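PDB 7LT2: cyclic GMP-AMP synthase-like receptor from Tribolium castaneum, which senses double-stranded RNA in the cytoplasm and, in response, makes the innate immune messenger 2',3'-cGAMP from ATP and GTP. Local coordinates for residues Lys11-Asn24 with Lys373-Ala387. Residues are numbered along the deposited sequence; the frame is centred on the assembly and turned at random.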
ATOM      1  N   LYS A  11       3.651  -4.649  21.568  1.00 23.83           N
ATOM      2  CA  LYS A  11       2.348  -4.266  22.104  1.00 24.39           C
ATOM      3  C   LYS A  11       2.336  -2.823  22.599  1.00 23.44           C
ATOM      4  O   LYS A  11       1.356  -2.096  22.394  1.00 25.26           O
ATOM      5  CB  LYS A  11       1.955  -5.215  23.235  1.00 29.01           C
ATOM      6  CG  LYS A  11       0.608  -4.905  23.856  1.00 40.41           C
ATOM      7  CD  LYS A  11       0.297  -5.860  24.994  1.00 41.64           C
ATOM      8  CE  LYS A  11      -1.064  -5.559  25.597  1.00 48.20           C
ATOM      9  NZ  LYS A  11      -1.149  -4.150  26.065  1.00 46.90           N
ATOM     10  N   ARG A  12       3.407  -2.384  23.254  1.00 25.04           N
ATOM     11  CA  ARG A  12       3.361  -1.093  23.924  1.00 20.99           C
ATOM     12  C   ARG A  12       3.874   0.065  23.077  1.00 20.40           C
ATOM     13  O   ARG A  12       3.535   1.216  23.373  1.00 23.66           O
ATOM     14  CB  ARG A  12       4.145  -1.159  25.237  1.00 21.92           C
ATOM     15  CG  ARG A  12       3.435  -1.955  26.327  1.00 23.54           C
ATOM     16  CD  ARG A  12       3.997  -1.606  27.697  1.00 23.42           C
ATOM     17  NE  ARG A  12       5.291  -2.229  27.934  1.00 28.81           N
ATOM     18  CZ  ARG A  12       6.278  -1.671  28.624  1.00 30.25           C
ATOM     19  NH1 ARG A  12       6.193  -0.428  29.072  1.00 30.81           N
ATOM     20  NH2 ARG A  12       7.378  -2.376  28.870  1.00 31.55           N
ATOM     21  N   PHE A  13       4.673  -0.194  22.042  1.00 20.84           N
ATOM     22  CA  PHE A  13       5.296   0.901  21.311  1.00 20.42           C
ATOM     23  C   PHE A  13       5.234   0.777  19.798  1.00 20.54           C
ATOM     24  O   PHE A  13       5.709   1.684  19.110  1.00 25.91           O
ATOM     25  CB  PHE A  13       6.762   1.060  21.758  1.00 24.99           C
ATOM     26  CG  PHE A  13       6.889   1.606  23.141  1.00 24.85           C
ATOM     27  CD1 PHE A  13       6.834   0.765  24.240  1.00 22.97           C
ATOM     28  CD2 PHE A  13       7.014   2.969  23.351  1.00 29.25           C
ATOM     29  CE1 PHE A  13       6.910   1.270  25.516  1.00 24.48           C
ATOM     30  CE2 PHE A  13       7.099   3.478  24.628  1.00 29.16           C
ATOM     31  CZ  PHE A  13       7.046   2.629  25.710  1.00 27.53           C
ATOM     32  N   ILE A  14       4.651  -0.285  19.253  1.00 20.71           N
ATOM     33  CA  ILE A  14       4.712  -0.488  17.812  1.00 20.81           C
ATOM     34  C   ILE A  14       3.320  -0.631  17.215  1.00 23.22           C
ATOM     35  O   ILE A  14       2.947   0.132  16.318  1.00 22.45           O
ATOM     36  CB  ILE A  14       5.590  -1.703  17.466  1.00 19.69           C
ATOM     37  CG1 ILE A  14       7.034  -1.449  17.905  1.00 26.21           C
ATOM     38  CG2 ILE A  14       5.554  -1.967  15.964  1.00 24.05           C
ATOM     39  CD1 ILE A  14       8.008  -2.501  17.432  1.00 29.38           C
ATOM     40  N   SER A  15       2.541  -1.594  17.700  1.00 19.05           N
ATOM     41  CA  SER A  15       1.310  -1.999  17.026  1.00 19.16           C
ATOM     42  C   SER A  15       0.085  -1.355  17.661  1.00 18.31           C
ATOM     43  O   SER A  15      -0.116  -1.450  18.875  1.00 24.70           O
ATOM     44  CB  SER A  15       1.148  -3.521  17.044  1.00 20.42           C
ATOM     45  OG  SER A  15       2.108  -4.149  16.216  1.00 23.41           O
ATOM     46  N   LEU A  16      -0.750  -0.736  16.824  1.00 19.63           N
ATOM     47  CA  LEU A  16      -2.065  -0.309  17.274  1.00 18.69           C
ATOM     48  C   LEU A  16      -2.869  -1.530  17.717  1.00 20.09           C
ATOM     49  O   LEU A  16      -2.847  -2.563  17.038  1.00 21.41           O
ATOM     50  CB  LEU A  16      -2.802   0.430  16.149  1.00 16.82           C
ATOM     51  CG  LEU A  16      -4.104   1.141  16.539  1.00 19.37           C
ATOM     52  CD1 LEU A  16      -3.818   2.390  17.350  1.00 19.40           C
ATOM     53  CD2 LEU A  16      -4.950   1.480  15.314  1.00 17.36           C
ATOM     54  N   PRO A  17      -3.564  -1.459  18.855  1.00 20.76           N
ATOM     55  CA  PRO A  17      -4.369  -2.606  19.302  1.00 19.61           C
ATOM     56  C   PRO A  17      -5.353  -3.036  18.226  1.00 23.56           C
ATOM     57  O   PRO A  17      -5.940  -2.205  17.532  1.00 22.61           O
ATOM     58  CB  PRO A  17      -5.091  -2.073  20.544  1.00 25.96           C
ATOM     59  CG  PRO A  17      -4.252  -0.935  21.016  1.00 26.55           C
ATOM     60  CD  PRO A  17      -3.652  -0.321  19.783  1.00 23.10           C
ATOM     61  N   GLU A  18      -5.532  -4.354  18.093  1.00 23.26           N
ATOM     62  CA  GLU A  18      -6.290  -4.869  16.955  1.00 22.94           C
ATOM     63  C   GLU A  18      -7.755  -4.450  17.008  1.00 22.58           C
ATOM     64  O   GLU A  18      -8.380  -4.264  15.957  1.00 19.97           O
ATOM     65  CB  GLU A  18      -6.160  -6.392  16.880  1.00 27.27           C
ATOM     66  CG  GLU A  18      -6.779  -7.012  15.622  1.00 38.17           C
ATOM     67  CD  GLU A  18      -6.197  -6.464  14.316  1.00 43.34           C
ATOM     68  OE1 GLU A  18      -5.003  -6.085  14.288  1.00 37.35           O
ATOM     69  OE2 GLU A  18      -6.943  -6.420  13.309  1.00 40.58           O
ATOM     70  N   GLU A  19      -8.316  -4.285  18.207  1.00 25.94           N
ATOM     71  CA  GLU A  19      -9.696  -3.819  18.307  1.00 24.17           C
ATOM     72  C   GLU A  19      -9.855  -2.431  17.693  1.00 23.66           C
ATOM     73  O   GLU A  19     -10.855  -2.151  17.017  1.00 22.42           O
ATOM     74  CB  GLU A  19     -10.139  -3.829  19.769  1.00 33.33           C
ATOM     75  CG  GLU A  19     -11.609  -3.550  19.973  1.00 32.88           C
ATOM     76  CD  GLU A  19     -12.032  -3.715  21.415  1.00 40.19           C
ATOM     77  OE1 GLU A  19     -12.293  -4.864  21.833  1.00 38.71           O
ATOM     78  OE2 GLU A  19     -12.089  -2.695  22.133  1.00 43.49           O
ATOM     79  N   ASP A  20      -8.871  -1.554  17.902  1.00 20.17           N
ATOM     80  CA  ASP A  20      -8.924  -0.228  17.297  1.00 20.74           C
ATOM     81  C   ASP A  20      -8.614  -0.272  15.807  1.00 23.26           C
ATOM     82  O   ASP A  20      -9.172   0.524  15.041  1.00 20.72           O
ATOM     83  CB  ASP A  20      -7.961   0.720  18.009  1.00 21.13           C
ATOM     84  CG  ASP A  20      -8.532   1.264  19.300  1.00 25.25           C
ATOM     85  OD1 ASP A  20      -9.766   1.456  19.369  1.00 27.31           O
ATOM     86  OD2 ASP A  20      -7.749   1.501  20.243  1.00 28.12           O
ATOM     87  N   VAL A  21      -7.719  -1.165  15.376  1.00 18.22           N
ATOM     88  CA  VAL A  21      -7.517  -1.361  13.941  1.00 17.60           C
ATOM     89  C   VAL A  21      -8.843  -1.695  13.279  1.00 17.34           C
ATOM     90  O   VAL A  21      -9.261  -1.049  12.314  1.00 17.64           O
ATOM     91  CB  VAL A  21      -6.477  -2.467  13.680  1.00 18.73           C
ATOM     92  CG1 VAL A  21      -6.410  -2.788  12.192  1.00 20.03           C
ATOM     93  CG2 VAL A  21      -5.106  -2.056  14.205  1.00 19.57           C
ATOM     94  N   ARG A  22      -9.542  -2.688  13.831  1.00 17.39           N
ATOM     95  CA  ARG A  22     -10.793  -3.150  13.242  1.00 18.92           C
ATOM     96  C   ARG A  22     -11.851  -2.054  13.251  1.00 19.47           C
ATOM     97  O   ARG A  22     -12.546  -1.846  12.249  1.00 19.02           O
ATOM     98  CB  ARG A  22     -11.285  -4.386  13.994  1.00 19.71           C
ATOM     99  CG  ARG A  22     -12.623  -4.870  13.515  1.00 26.76           C
ATOM    100  CD  ARG A  22     -13.106  -6.034  14.348  1.00 36.43           C
ATOM    101  NE  ARG A  22     -14.413  -6.495  13.907  1.00 40.52           N
ATOM    102  CZ  ARG A  22     -15.113  -7.426  14.536  1.00 33.81           C
ATOM    103  NH1 ARG A  22     -14.671  -7.993  15.643  1.00 40.74           N
ATOM    104  NH2 ARG A  22     -16.287  -7.797  14.043  1.00 41.51           N
ATOM    105  N   GLY A  23     -11.976  -1.327  14.366  1.00 18.21           N
ATOM    106  CA  GLY A  23     -13.011  -0.308  14.457  1.00 17.89           C
ATOM    107  C   GLY A  23     -12.768   0.861  13.521  1.00 23.22           C
ATOM    108  O   GLY A  23     -13.691   1.349  12.866  1.00 20.30           O
ATOM    109  N   ASN A  24     -11.522   1.324  13.439  1.00 19.10           N
ATOM    110  CA  ASN A  24     -11.215   2.404  12.507  1.00 15.95           C
ATOM    111  C   ASN A  24     -11.439   1.967  11.067  1.00 18.67           C
ATOM    112  O   ASN A  24     -11.918   2.757  10.246  1.00 18.22           O
ATOM    113  CB  ASN A  24      -9.783   2.898  12.723  1.00 16.60           C
ATOM    114  CG  ASN A  24      -9.671   3.775  13.943  1.00 20.96           C
ATOM    115  OD1 ASN A  24     -10.237   4.869  13.977  1.00 19.69           O
ATOM    116  ND2 ASN A  24      -8.961   3.297  14.970  1.00 19.86           N
ATOM    117  N   LYS A 373       9.759   5.936  28.783  1.00 31.14           N
ATOM    118  CA  LYS A 373       8.394   5.470  29.011  1.00 29.36           C
ATOM    119  C   LYS A 373       8.332   3.950  29.076  1.00 29.80           C
ATOM    120  O   LYS A 373       7.534   3.388  29.836  1.00 30.97           O
ATOM    121  CB  LYS A 373       7.471   5.989  27.907  1.00 32.30           C
ATOM    122  CG  LYS A 373       7.504   7.498  27.739  1.00 32.67           C
ATOM    123  CD  LYS A 373       6.442   7.981  26.764  1.00 38.03           C
ATOM    124  CE  LYS A 373       6.484   9.494  26.632  1.00 44.56           C
ATOM    125  NZ  LYS A 373       5.369  10.003  25.794  1.00 45.69           N
ATOM    126  N   TYR A 374       9.161   3.275  28.280  1.00 26.37           N
ATOM    127  CA  TYR A 374       9.245   1.818  28.318  1.00 27.52           C
ATOM    128  C   TYR A 374       9.618   1.322  29.710  1.00 31.92           C
ATOM    129  O   TYR A 374       8.945   0.450  30.274  1.00 30.07           O
ATOM    130  CB  TYR A 374      10.260   1.363  27.266  1.00 29.00           C
ATOM    131  CG  TYR A 374      10.638  -0.098  27.264  1.00 27.14           C
ATOM    132  CD1 TYR A 374       9.737  -1.076  26.850  1.00 28.21           C
ATOM    133  CD2 TYR A 374      11.920  -0.496  27.622  1.00 30.77           C
ATOM    134  CE1 TYR A 374      10.098  -2.415  26.833  1.00 30.29           C
ATOM    135  CE2 TYR A 374      12.290  -1.826  27.604  1.00 31.96           C
ATOM    136  CZ  TYR A 374      11.377  -2.781  27.208  1.00 26.32           C
ATOM    137  OH  TYR A 374      11.753  -4.103  27.194  1.00 31.28           O
ATOM    138  N   ILE A 375      10.682   1.882  30.290  1.00 31.80           N
ATOM    139  CA  ILE A 375      11.124   1.450  31.612  1.00 31.97           C
ATOM    140  C   ILE A 375      10.065   1.768  32.663  1.00 33.47           C
ATOM    141  O   ILE A 375       9.844   0.989  33.599  1.00 41.14           O
ATOM    142  CB  ILE A 375      12.479   2.098  31.955  1.00 31.27           C
ATOM    143  CG1 ILE A 375      13.556   1.619  30.983  1.00 35.87           C
ATOM    144  CG2 ILE A 375      12.881   1.791  33.391  1.00 35.56           C
ATOM    145  CD1 ILE A 375      13.763   0.126  30.995  1.00 38.53           C
ATOM    146  N   GLN A 376       9.387   2.907  32.520  1.00 37.64           N
ATOM    147  CA  GLN A 376       8.383   3.328  33.491  1.00 36.44           C
ATOM    148  C   GLN A 376       7.054   2.592  33.341  1.00 33.20           C
ATOM    149  O   GLN A 376       6.131   2.860  34.117  1.00 41.36           O
ATOM    150  CB  GLN A 376       8.148   4.836  33.381  1.00 35.97           C
ATOM    151  CG  GLN A 376       9.347   5.693  33.757  1.00 46.11           C
ATOM    152  CD  GLN A 376       9.151   7.152  33.379  1.00 45.19           C
ATOM    153  OE1 GLN A 376       8.231   7.491  32.632  1.00 59.19           O
ATOM    154  NE2 GLN A 376      10.017   8.021  33.890  1.00 48.83           N
ATOM    155  N   GLY A 377       6.928   1.688  32.372  1.00 31.17           N
ATOM    156  CA  GLY A 377       5.744   0.861  32.244  1.00 29.65           C
ATOM    157  C   GLY A 377       4.638   1.405  31.367  1.00 38.95           C
ATOM    158  O   GLY A 377       3.545   0.822  31.353  1.00 36.09           O
ATOM    159  N   GLU A 378       4.880   2.483  30.626  1.00 29.99           N
ATOM    160  CA  GLU A 378       3.832   3.110  29.837  1.00 35.85           C
ATOM    161  C   GLU A 378       3.536   2.314  28.569  1.00 30.18           C
ATOM    162  O   GLU A 378       4.394   1.602  28.038  1.00 28.54           O
ATOM    163  CB  GLU A 378       4.227   4.536  29.460  1.00 33.66           C
ATOM    164  CG  GLU A 378       4.403   5.466  30.640  1.00 41.14           C
ATOM    165  CD  GLU A 378       4.505   6.919  30.219  1.00 45.40           C
ATOM    166  OE1 GLU A 378       4.141   7.231  29.064  1.00 44.18           O
ATOM    167  OE2 GLU A 378       4.946   7.747  31.045  1.00 50.84           O
ATOM    168  N   ASP A 379       2.302   2.461  28.079  1.00 29.58           N
ATOM    169  CA  ASP A 379       1.833   1.887  26.818  1.00 30.27           C
ATOM    170  C   ASP A 379       1.336   3.047  25.964  1.00 30.11           C
ATOM    171  O   ASP A 379       0.276   3.621  26.243  1.00 31.65           O
ATOM    172  CB  ASP A 379       0.723   0.858  27.064  1.00 30.44           C
ATOM    173  CG  ASP A 379       0.220   0.188  25.781  1.00 33.78           C
ATOM    174  OD1 ASP A 379       0.407   0.731  24.669  1.00 25.43           O
ATOM    175  OD2 ASP A 379      -0.387  -0.901  25.888  1.00 31.99           O
ATOM    176  N   VAL A 380       2.099   3.397  24.923  1.00 24.80           N
ATOM    177  CA  VAL A 380       1.751   4.542  24.086  1.00 24.43           C
ATOM    178  C   VAL A 380       0.864   4.157  22.913  1.00 26.84           C
ATOM    179  O   VAL A 380       0.388   5.046  22.188  1.00 29.68           O
ATOM    180  CB  VAL A 380       3.014   5.257  23.562  1.00 30.51           C
ATOM    181  CG1 VAL A 380       3.954   5.596  24.716  1.00 30.80           C
ATOM    182  CG2 VAL A 380       3.724   4.414  22.510  1.00 26.89           C
ATOM    183  N   MET A 381       0.624   2.866  22.699  1.00 23.44           N
ATOM    184  CA  MET A 381      -0.243   2.436  21.611  1.00 24.19           C
ATOM    185  C   MET A 381      -1.684   2.227  22.049  1.00 21.53           C
ATOM    186  O   MET A 381      -2.581   2.280  21.199  1.00 21.53           O
ATOM    187  CB  MET A 381       0.296   1.144  20.985  1.00 25.50           C
ATOM    188  CG  MET A 381       1.691   1.276  20.381  1.00 24.00           C
ATOM    189  SD  MET A 381       1.847   2.676  19.244  1.00 26.74           S
ATOM    190  CE  MET A 381       0.572   2.260  18.058  1.00 21.10           C
ATOM    191  N   ALA A 382      -1.927   2.027  23.349  1.00 24.13           N
ATOM    192  CA  ALA A 382      -3.263   1.673  23.824  1.00 27.13           C
ATOM    193  C   ALA A 382      -4.304   2.720  23.439  1.00 29.83           C
ATOM    194  O   ALA A 382      -5.441   2.373  23.101  1.00 29.43           O
ATOM    195  CB  ALA A 382      -3.245   1.473  25.340  1.00 25.50           C
ATOM    196  N   GLU A 383      -3.942   4.006  23.484  1.00 25.70           N
ATOM    197  CA  GLU A 383      -4.871   5.079  23.147  1.00 27.08           C
ATOM    198  C   GLU A 383      -4.370   5.922  21.976  1.00 25.05           C
ATOM    199  O   GLU A 383      -4.719   7.099  21.853  1.00 25.86           O
ATOM    200  CB  GLU A 383      -5.143   5.960  24.366  1.00 31.41           C
ATOM    201  CG  GLU A 383      -5.663   5.200  25.586  1.00 38.82           C
ATOM    202  CD  GLU A 383      -6.975   4.467  25.329  1.00 48.47           C
ATOM    203  OE1 GLU A 383      -7.742   4.881  24.430  1.00 41.36           O
ATOM    204  OE2 GLU A 383      -7.240   3.470  26.035  1.00 52.91           O
ATOM    205  N   ALA A 384      -3.566   5.323  21.094  1.00 22.32           N
ATOM    206  CA  ALA A 384      -2.989   6.066  19.977  1.00 22.81           C
ATOM    207  C   ALA A 384      -4.049   6.481  18.959  1.00 22.57           C
ATOM    208  O   ALA A 384      -3.961   7.567  18.373  1.00 20.72           O
ATOM    209  CB  ALA A 384      -1.900   5.231  19.306  1.00 20.56           C
ATOM    210  N   LEU A 385      -5.053   5.636  18.724  1.00 21.41           N
ATOM    211  CA  LEU A 385      -6.109   5.939  17.757  1.00 20.98           C
ATOM    212  C   LEU A 385      -7.377   5.193  18.145  1.00 20.56           C
ATOM    213  O   LEU A 385      -7.785   4.235  17.477  1.00 20.14           O
ATOM    214  CB  LEU A 385      -5.671   5.571  16.342  1.00 19.53           C
ATOM    215  CG  LEU A 385      -6.530   6.143  15.206  1.00 20.16           C
ATOM    216  CD1 LEU A 385      -6.409   7.661  15.178  1.00 21.28           C
ATOM    217  CD2 LEU A 385      -6.155   5.535  13.860  1.00 20.16           C
ATOM    218  N   PRO A 386      -8.040   5.619  19.221  1.00 21.61           N
ATOM    219  CA  PRO A 386      -9.286   4.956  19.629  1.00 21.65           C
ATOM    220  C   PRO A 386     -10.365   5.125  18.570  1.00 24.48           C
ATOM    221  O   PRO A 386     -10.624   6.234  18.096  1.00 21.76           O
ATOM    222  CB  PRO A 386      -9.663   5.673  20.934  1.00 24.30           C
ATOM    223  CG  PRO A 386      -8.423   6.377  21.373  1.00 28.94           C
ATOM    224  CD  PRO A 386      -7.657   6.703  20.144  1.00 24.53           C
ATOM    225  N   ALA A 387     -10.994   4.009  18.194  1.00 22.49           N
ATOM    226  CA  ALA A 387     -12.107   4.090  17.251  1.00 21.44           C
ATOM    227  C   ALA A 387     -13.286   4.827  17.865  1.00 21.86           C
ATOM    228  O   ALA A 387     -14.056   5.480  17.150  1.00 25.39           O
ATOM    229  CB  ALA A 387     -12.525   2.690  16.800  1.00 24.19           C
TER
HETATM  230  O   HOH W   1      -5.588   3.114  20.114  1.00 23.21           O
HETATM  231  O   HOH W   2      -8.334   2.328  22.653  1.00 38.41           O
HETATM  232  O   HOH W   3     -10.804   6.929  15.430  1.00 21.56           O
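Tyr374 O takes two N-H groups: Arg12 NH1, 3.1 Å away, which lies in the carbonyl plane on a lone pair, and Gly377 N, within the Schellman motif that closes helix 368-375. Arg12 NH1 also donates to Glu378 O at 2.9 Å, so one arginine nitrogen ties the helix end to the extended loop that follows, an instance of how side chains can fix an irregular chain by bonding to its backbone. A bend at chi3 (-76°) turns the guanidinium to these carbonyls. Arg12 NH2, in a salt bridge to Asp8, comes obliquely to CD1 and CE1 of the Tyr374 ring. Beside it, Phe13 brings CZ to 3.4 Å from Tyr374 N and sets CD2 against Val380 CG2. Arg12 O receives Val380 N at 3.0 Å, while Asp379 OD1 accepts both Met381 N and Ala382 N, an Asx turn extended to an Asx motif, and Asp379 OD2 forms a salt bridge with Lys11 NZ. Met381, folded at chi2 and chi3, curls into the bend between the two N-terminal helices, CE reaching Leu16 N at 3.5 Å. Further along, Asp20 OD1 accepts Ala387 N from above the carboxylate plane, its OD2 meets two waters, and Asn24 ND2 bonds Leu385 O at 2.9 Å. The C-terminal tail thus straps helix 5-13 to helix 18-42, with Ile14 packed on helix 258-272, and Asn24 and Leu385 touching strand 188-200 of the nucleotidyltransferase sheet.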